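Local structure of flavocytochrome C3 fumarate reductase (Shewanella frigidimarina, 1QO8) at residues H499-V513 and F525-R539. The protein catalyses the essentially one-way reduction of fumarate to succinate in vitro, using FAD and four covalently bound c-type hemes, and may take part in electron transport to iron(III). Numbering follows the deposited sequence.
Sequences HHTMGGVAINTTASV and FAAGEVTGGVHGYNR. With FAD (flavin-adenine dinucleotide), chain G.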
loop_
_atom_site.group_PDB
_atom_site.type_symbol
_atom_site.label_atom_id
_atom_site.label_comp_id
_atom_site.label_asym_id
_atom_site.label_seq_id
_atom_site.Cartn_x
_atom_site.Cartn_y
_atom_site.Cartn_z
ATOM N N HIS A 499 -8.965 -14.697 -0.143
ATOM C CA HIS A 499 -8.554 -15.856 0.565
ATOM C C HIS A 499 -7.341 -15.587 1.392
ATOM O O HIS A 499 -7.352 -16.189 2.475
ATOM C CB HIS A 499 -8.212 -16.956 -0.551
ATOM C CG HIS A 499 -7.860 -18.249 0.118
ATOM N ND1 HIS A 499 -8.884 -18.949 0.734
ATOM C CD2 HIS A 499 -6.743 -18.970 0.273
ATOM C CE1 HIS A 499 -8.384 -20.082 1.285
ATOM N NE2 HIS A 499 -7.091 -20.069 1.063
ATOM N N HIS A 500 -6.335 -14.814 1.000
ATOM C CA HIS A 500 -5.170 -14.819 1.916
ATOM C C HIS A 500 -4.528 -13.469 1.585
ATOM O O HIS A 500 -4.426 -13.120 0.408
ATOM C CB HIS A 500 -4.202 -15.937 1.668
ATOM C CG HIS A 500 -3.001 -15.955 2.599
ATOM N ND1 HIS A 500 -2.998 -16.584 3.779
ATOM C CD2 HIS A 500 -1.755 -15.332 2.442
ATOM C CE1 HIS A 500 -1.782 -16.473 4.372
ATOM N NE2 HIS A 500 -1.047 -15.677 3.622
ATOM N N THR A 501 -4.067 -12.699 2.576
ATOM C CA THR A 501 -3.277 -11.523 2.238
ATOM C C THR A 501 -1.817 -11.721 2.544
ATOM O O THR A 501 -1.440 -11.650 3.706
ATOM C CB THR A 501 -3.829 -10.292 3.026
ATOM O OG1 THR A 501 -3.836 -10.567 4.431
ATOM C CG2 THR A 501 -5.269 -10.115 2.639
ATOM N N MET A 502 -0.990 -12.021 1.548
ATOM C CA MET A 502 0.411 -12.243 1.694
ATOM C C MET A 502 1.107 -10.992 2.245
ATOM O O MET A 502 2.144 -11.214 2.897
ATOM C CB MET A 502 1.183 -12.452 0.330
ATOM C CG MET A 502 0.886 -13.798 -0.401
ATOM S SD MET A 502 -0.750 -14.104 -1.079
ATOM C CE MET A 502 -0.901 -12.952 -2.442
ATOM N N GLY A 503 0.677 -9.784 1.929
ATOM C CA GLY A 503 1.413 -8.652 2.423
ATOM C C GLY A 503 1.082 -8.417 3.909
ATOM O O GLY A 503 0.070 -8.970 4.418
ATOM N N GLY A 504 1.925 -7.658 4.572
ATOM C CA GLY A 504 1.590 -7.318 5.970
ATOM C C GLY A 504 2.769 -6.501 6.546
ATOM O O GLY A 504 3.545 -5.919 5.810
ATOM N N VAL A 505 2.934 -6.615 7.811
ATOM C CA VAL A 505 3.950 -5.900 8.651
ATOM C C VAL A 505 5.291 -6.418 8.262
ATOM O O VAL A 505 5.492 -7.638 8.110
ATOM C CB VAL A 505 3.381 -6.259 10.020
ATOM C CG1 VAL A 505 4.195 -7.205 10.903
ATOM C CG2 VAL A 505 2.641 -5.120 10.628
ATOM N N ALA A 506 6.289 -5.554 8.049
ATOM C CA ALA A 506 7.637 -6.053 7.840
ATOM C C ALA A 506 8.254 -6.619 9.115
ATOM O O ALA A 506 8.237 -6.096 10.236
ATOM C CB ALA A 506 8.568 -4.952 7.310
ATOM N N ILE A 507 9.007 -7.653 8.846
ATOM C CA ILE A 507 9.648 -8.466 9.899
ATOM C C ILE A 507 11.080 -8.773 9.572
ATOM O O ILE A 507 11.369 -8.792 8.363
ATOM C CB ILE A 507 8.684 -9.654 10.037
ATOM C CG1 ILE A 507 8.102 -9.485 11.449
ATOM C CG2 ILE A 507 9.132 -11.061 9.769
ATOM C CD1 ILE A 507 6.623 -9.503 11.479
ATOM N N ASN A 508 11.929 -8.968 10.593
ATOM C CA ASN A 508 13.226 -9.589 10.361
ATOM C C ASN A 508 13.138 -11.079 10.628
ATOM O O ASN A 508 12.131 -11.656 11.041
ATOM C CB ASN A 508 14.288 -8.973 11.312
ATOM C CG ASN A 508 14.189 -9.631 12.670
ATOM O OD1 ASN A 508 13.290 -9.654 13.501
ATOM N ND2 ASN A 508 15.284 -10.424 12.894
ATOM N N THR A 509 14.292 -11.735 10.589
ATOM C CA THR A 509 14.384 -13.151 10.864
ATOM C C THR A 509 14.142 -13.489 12.307
ATOM O O THR A 509 13.806 -14.658 12.497
ATOM C CB THR A 509 15.705 -13.779 10.397
ATOM O OG1 THR A 509 16.764 -13.283 11.187
ATOM C CG2 THR A 509 15.889 -13.399 8.938
ATOM N N THR A 510 14.201 -12.566 13.261
ATOM C CA THR A 510 13.841 -12.941 14.626
ATOM C C THR A 510 12.429 -12.481 14.914
ATOM O O THR A 510 11.973 -12.472 16.049
ATOM C CB THR A 510 14.836 -12.344 15.649
ATOM O OG1 THR A 510 14.944 -10.968 15.321
ATOM C CG2 THR A 510 16.201 -13.064 15.568
ATOM N N ALA A 511 11.688 -12.063 13.892
ATOM C CA ALA A 511 10.289 -11.731 13.949
ATOM C C ALA A 511 10.052 -10.466 14.750
ATOM O O ALA A 511 8.928 -10.278 15.256
ATOM C CB ALA A 511 9.401 -12.840 14.532
ATOM N N SER A 512 11.041 -9.575 14.800
ATOM C CA SER A 512 10.764 -8.212 15.222
ATOM C C SER A 512 10.003 -7.510 14.085
ATOM O O SER A 512 10.464 -7.717 12.947
ATOM C CB SER A 512 12.088 -7.419 15.366
ATOM O OG SER A 512 12.641 -7.710 16.642
ATOM N N VAL A 513 9.003 -6.706 14.443
ATOM C CA VAL A 513 8.495 -5.777 13.439
ATOM C C VAL A 513 9.482 -4.626 13.216
ATOM O O VAL A 513 10.076 -4.100 14.155
ATOM C CB VAL A 513 7.126 -5.264 13.911
ATOM C CG1 VAL A 513 6.537 -4.277 12.915
ATOM C CG2 VAL A 513 6.146 -6.463 14.068
ATOM N N PHE A 525 6.780 -7.649 18.119
ATOM C CA PHE A 525 7.081 -8.846 17.306
ATOM C C PHE A 525 5.838 -9.253 16.515
ATOM O O PHE A 525 4.749 -8.786 16.848
ATOM C CB PHE A 525 7.534 -10.017 18.188
ATOM C CG PHE A 525 8.760 -9.677 19.031
ATOM C CD1 PHE A 525 8.599 -9.013 20.244
ATOM C CD2 PHE A 525 10.016 -9.948 18.574
ATOM C CE1 PHE A 525 9.702 -8.641 20.979
ATOM C CE2 PHE A 525 11.143 -9.576 19.319
ATOM C CZ PHE A 525 10.971 -8.934 20.545
ATOM N N ALA A 526 5.943 -10.130 15.527
ATOM C CA ALA A 526 4.732 -10.492 14.769
ATOM C C ALA A 526 4.993 -11.840 14.075
ATOM O O ALA A 526 6.158 -12.175 13.831
ATOM C CB ALA A 526 4.310 -9.411 13.804
ATOM N N ALA A 527 3.923 -12.571 13.861
ATOM C CA ALA A 527 3.957 -13.851 13.165
ATOM C C ALA A 527 2.658 -14.196 12.478
ATOM O O ALA A 527 1.592 -13.739 12.921
ATOM C CB ALA A 527 4.349 -14.975 14.136
ATOM N N GLY A 528 2.729 -14.828 11.291
ATOM C CA GLY A 528 1.527 -15.436 10.732
ATOM C C GLY A 528 1.091 -14.582 9.545
ATOM O O GLY A 528 1.920 -13.801 9.096
ATOM N N GLU A 529 -0.212 -14.530 9.213
ATOM C CA GLU A 529 -0.602 -13.786 8.004
ATOM C C GLU A 529 -0.524 -12.284 8.227
ATOM O O GLU A 529 -0.656 -11.479 7.262
ATOM C CB GLU A 529 -2.064 -14.088 7.646
ATOM C CG GLU A 529 -2.518 -13.793 6.201
ATOM C CD GLU A 529 -3.887 -14.343 5.925
ATOM O OE1 GLU A 529 -4.349 -15.347 6.599
ATOM O OE2 GLU A 529 -4.646 -13.774 5.098
ATOM N N VAL A 530 -0.541 -11.812 9.488
ATOM C CA VAL A 530 -0.348 -10.393 9.767
ATOM C C VAL A 530 0.908 -9.786 9.121
ATOM O O VAL A 530 1.045 -8.595 8.823
ATOM C CB VAL A 530 -0.405 -10.063 11.264
ATOM C CG1 VAL A 530 0.812 -10.500 12.051
ATOM C CG2 VAL A 530 -0.648 -8.534 11.351
ATOM N N THR A 531 1.925 -10.554 8.891
ATOM C CA THR A 531 3.271 -10.293 8.409
ATOM C C THR A 531 3.352 -10.436 6.890
ATOM O O THR A 531 2.548 -11.127 6.260
ATOM C CB THR A 531 4.024 -11.423 9.129
ATOM O OG1 THR A 531 4.625 -11.029 10.397
ATOM C CG2 THR A 531 4.713 -12.371 8.280
ATOM N N GLY A 532 4.248 -9.674 6.237
ATOM C CA GLY A 532 4.362 -9.754 4.781
ATOM C C GLY A 532 5.681 -10.367 4.413
ATOM O O GLY A 532 6.524 -10.459 5.350
ATOM N N GLY A 533 6.120 -10.816 3.256
ATOM C CA GLY A 533 7.455 -11.335 3.087
ATOM C C GLY A 533 7.697 -12.835 3.053
ATOM O O GLY A 533 8.683 -13.294 2.435
ATOM N N VAL A 534 7.015 -13.709 3.736
ATOM C CA VAL A 534 7.240 -15.154 3.696
ATOM C C VAL A 534 6.840 -15.712 2.322
ATOM O O VAL A 534 7.520 -16.522 1.758
ATOM C CB VAL A 534 6.446 -15.832 4.840
ATOM C CG1 VAL A 534 6.706 -17.358 4.746
ATOM C CG2 VAL A 534 6.984 -15.316 6.159
ATOM N N HIS A 535 5.746 -15.232 1.735
ATOM C CA HIS A 535 5.119 -15.718 0.550
ATOM C C HIS A 535 5.308 -14.870 -0.707
ATOM O O HIS A 535 4.871 -15.284 -1.798
ATOM C CB HIS A 535 3.590 -15.874 0.778
ATOM C CG HIS A 535 3.300 -16.728 1.966
ATOM N ND1 HIS A 535 2.662 -16.223 3.101
ATOM C CD2 HIS A 535 3.601 -18.037 2.217
ATOM C CE1 HIS A 535 2.527 -17.189 3.991
ATOM N NE2 HIS A 535 3.114 -18.284 3.486
ATOM N N GLY A 536 6.096 -13.797 -0.591
ATOM C CA GLY A 536 6.187 -12.887 -1.736
ATOM C C GLY A 536 4.858 -12.615 -2.383
ATOM O O GLY A 536 3.913 -12.181 -1.694
ATOM N N TYR A 537 4.756 -12.720 -3.697
ATOM C CA TYR A 537 3.484 -12.344 -4.364
ATOM C C TYR A 537 2.485 -13.474 -4.403
ATOM O O TYR A 537 1.380 -13.230 -4.907
ATOM C CB TYR A 537 3.754 -11.825 -5.795
ATOM C CG TYR A 537 4.444 -10.491 -5.927
ATOM C CD1 TYR A 537 4.941 -9.808 -4.813
ATOM C CD2 TYR A 537 4.579 -9.873 -7.176
ATOM C CE1 TYR A 537 5.550 -8.571 -4.949
ATOM C CE2 TYR A 537 5.195 -8.630 -7.333
ATOM C CZ TYR A 537 5.666 -7.985 -6.209
ATOM O OH TYR A 537 6.259 -6.753 -6.290
ATOM N N ASN A 538 2.734 -14.679 -3.867
ATOM C CA ASN A 538 1.646 -15.701 -4.003
ATOM C C ASN A 538 1.888 -16.782 -2.992
ATOM O O ASN A 538 2.973 -17.383 -3.041
ATOM C CB ASN A 538 1.639 -16.248 -5.430
ATOM C CG ASN A 538 0.520 -17.269 -5.619
ATOM O OD1 ASN A 538 -0.658 -17.034 -5.386
ATOM N ND2 ASN A 538 0.896 -18.498 -5.939
ATOM N N ARG A 539 0.933 -17.047 -2.102
ATOM C CA ARG A 539 1.129 -18.097 -1.072
ATOM C C ARG A 539 0.937 -19.468 -1.753
ATOM O O ARG A 539 -0.112 -19.560 -2.402
ATOM C CB ARG A 539 0.048 -17.929 0.013
ATOM C CG ARG A 539 -0.099 -18.996 1.092
ATOM C CD ARG A 539 -1.453 -18.991 1.822
ATOM N NE ARG A 539 -2.454 -19.319 0.773
ATOM C CZ ARG A 539 -2.996 -20.495 0.481
ATOM N NH1 ARG A 539 -2.670 -21.506 1.292
ATOM N NH2 ARG A 539 -3.793 -20.653 -0.569
HETATM P PA FAD G . -5.598 -16.392 12.200
HETATM O O1A FAD G . -5.715 -17.878 12.346
HETATM O O2A FAD G . -6.518 -15.686 11.499
HETATM O O5B FAD G . -5.978 -15.911 13.647
HETATM C C5B FAD G . -5.831 -14.502 14.097
HETATM C C4B FAD G . -6.539 -14.370 15.537
HETATM O O4B FAD G . -6.328 -12.916 15.889
HETATM C C3B FAD G . -8.095 -14.479 15.417
HETATM O O3B FAD G . -8.749 -15.453 16.098
HETATM C C2B FAD G . -8.611 -12.994 15.445
HETATM O O2B FAD G . -9.923 -12.813 16.032
HETATM C C1B FAD G . -7.630 -12.424 16.400
HETATM N N9A FAD G . -7.480 -10.968 16.274
HETATM C C8A FAD G . -7.510 -10.198 15.139
HETATM N N7A FAD G . -7.464 -8.922 15.404
HETATM C C5A FAD G . -7.396 -8.825 16.790
HETATM C C6A FAD G . -7.410 -7.693 17.713
HETATM N N6A FAD G . -7.439 -6.444 17.337
HETATM N N1A FAD G . -7.309 -8.036 19.021
HETATM C C2A FAD G . -7.360 -9.335 19.474
HETATM N N3A FAD G . -7.368 -10.437 18.690
HETATM C C4A FAD G . -7.413 -10.097 17.374
HETATM N N1 FAD G . -2.918 -22.224 4.528
HETATM C C2 FAD G . -2.157 -23.285 4.505
HETATM O O2 FAD G . -0.971 -23.333 4.521
HETATM N N3 FAD G . -2.691 -24.608 4.459
HETATM C C4 FAD G . -4.080 -24.691 4.454
HETATM O O4 FAD G . -4.600 -25.767 4.367
HETATM C C4X FAD G . -4.903 -23.485 4.415
HETATM N N5 FAD G . -6.239 -23.582 4.344
HETATM C C5X FAD G . -7.020 -22.477 4.389
HETATM C C6 FAD G . -8.410 -22.652 4.326
HETATM C C7 FAD G . -9.230 -21.551 4.378
HETATM C C7M FAD G . -10.721 -21.652 4.320
HETATM C C8 FAD G . -8.627 -20.251 4.537
HETATM C C8M FAD G . -9.514 -19.051 4.667
HETATM C C9 FAD G . -7.270 -20.081 4.630
HETATM C C9A FAD G . -6.429 -21.166 4.562
HETATM N N10 FAD G . -5.021 -21.114 4.611
HETATM C C10 FAD G . -4.255 -22.213 4.540
HETATM C "C1'" FAD G . -4.345 -19.891 5.147
HETATM C "C2'" FAD G . -3.914 -20.133 6.632
HETATM O "O2'" FAD G . -5.077 -20.863 7.150
HETATM C "C3'" FAD G . -4.002 -18.747 7.316
HETATM O "O3'" FAD G . -3.117 -17.813 6.683
HETATM C "C4'" FAD G . -3.248 -18.877 8.681
HETATM O "O4'" FAD G . -4.091 -19.786 9.452
HETATM C "C5'" FAD G . -3.342 -17.463 9.358
HETATM O "O5'" FAD G . -2.958 -17.763 10.843
HETATM P P FAD G . -2.769 -16.642 11.883
HETATM O O1P FAD G . -2.364 -17.368 13.145
HETATM O O2P FAD G . -1.905 -15.748 11.253
HETATM O O3P FAD G . -4.060 -15.984 11.902
HETATM O O HOH W 1 -5.887 -16.698 4.726
HETATM O O HOH W 2 0.891 -13.908 4.856
HETATM O O HOH W 3 -1.858 -9.228 6.365
HETATM O O HOH W 4 3.959 -13.196 3.536
HETATM O O HOH W 5 8.841 -8.615 6.128
#
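Glu-529 OE1, beside the ring of His-500, accepts two hydrogen bonds, one from the ribityl hydroxyl O3' of FAD (2.8 Å) and one from a water that is bound as well to His-499 O and His-500 ND1. The other oxygen, OE2, takes the backbone N-H of Thr-501 at 2.8 Å, a nearly straight bond (165°) that arrives on the anti side of the carboxylate, tilted out of its plane. With CG anti to the backbone N (chi1 -160°) and the chain extended beyond it, the acid lies over one face of the His-500 imidazole, the two planes only 18° apart. Arg-539 CD fills the opposite face, 3.4 Å from the ring centroid, while FAD O3' sits in plane at the edge. His-500 in turn points an edge at the face of His-535 in an offset edge-to-face pair. Were this acid an alanine, Thr-501 N and FAD O3' would probably lose their acceptor, and His-500 the carboxylate stacked on it. Beyond this sandwich, Arg-539 bends at chi3 and brings NH2 to 3.5 Å from His-499 CD2, at the edge of that ring; Ser-331 binds His-499 ND1. Farther along, Val-505 N donates to Val-530 O (2.9 Å) and Gly-532 N to Val-505 O, a bridge so close that a side chain on Gly-504 or Gly-532 would clash. Ala-526 N bonds Ala-511 O, joining strand 524-526, last in the parallel FAD-binding sheet, to the start of strand 512-514. Glu-529 thus holds the cofactor twice, by its backbone N at phosphate oxygen O2P and by its carboxylate at the ribityl hydroxyl, and ties it to the segment carrying His-499, which, like Arg-539, probably binds fumarate, as in related enzymes.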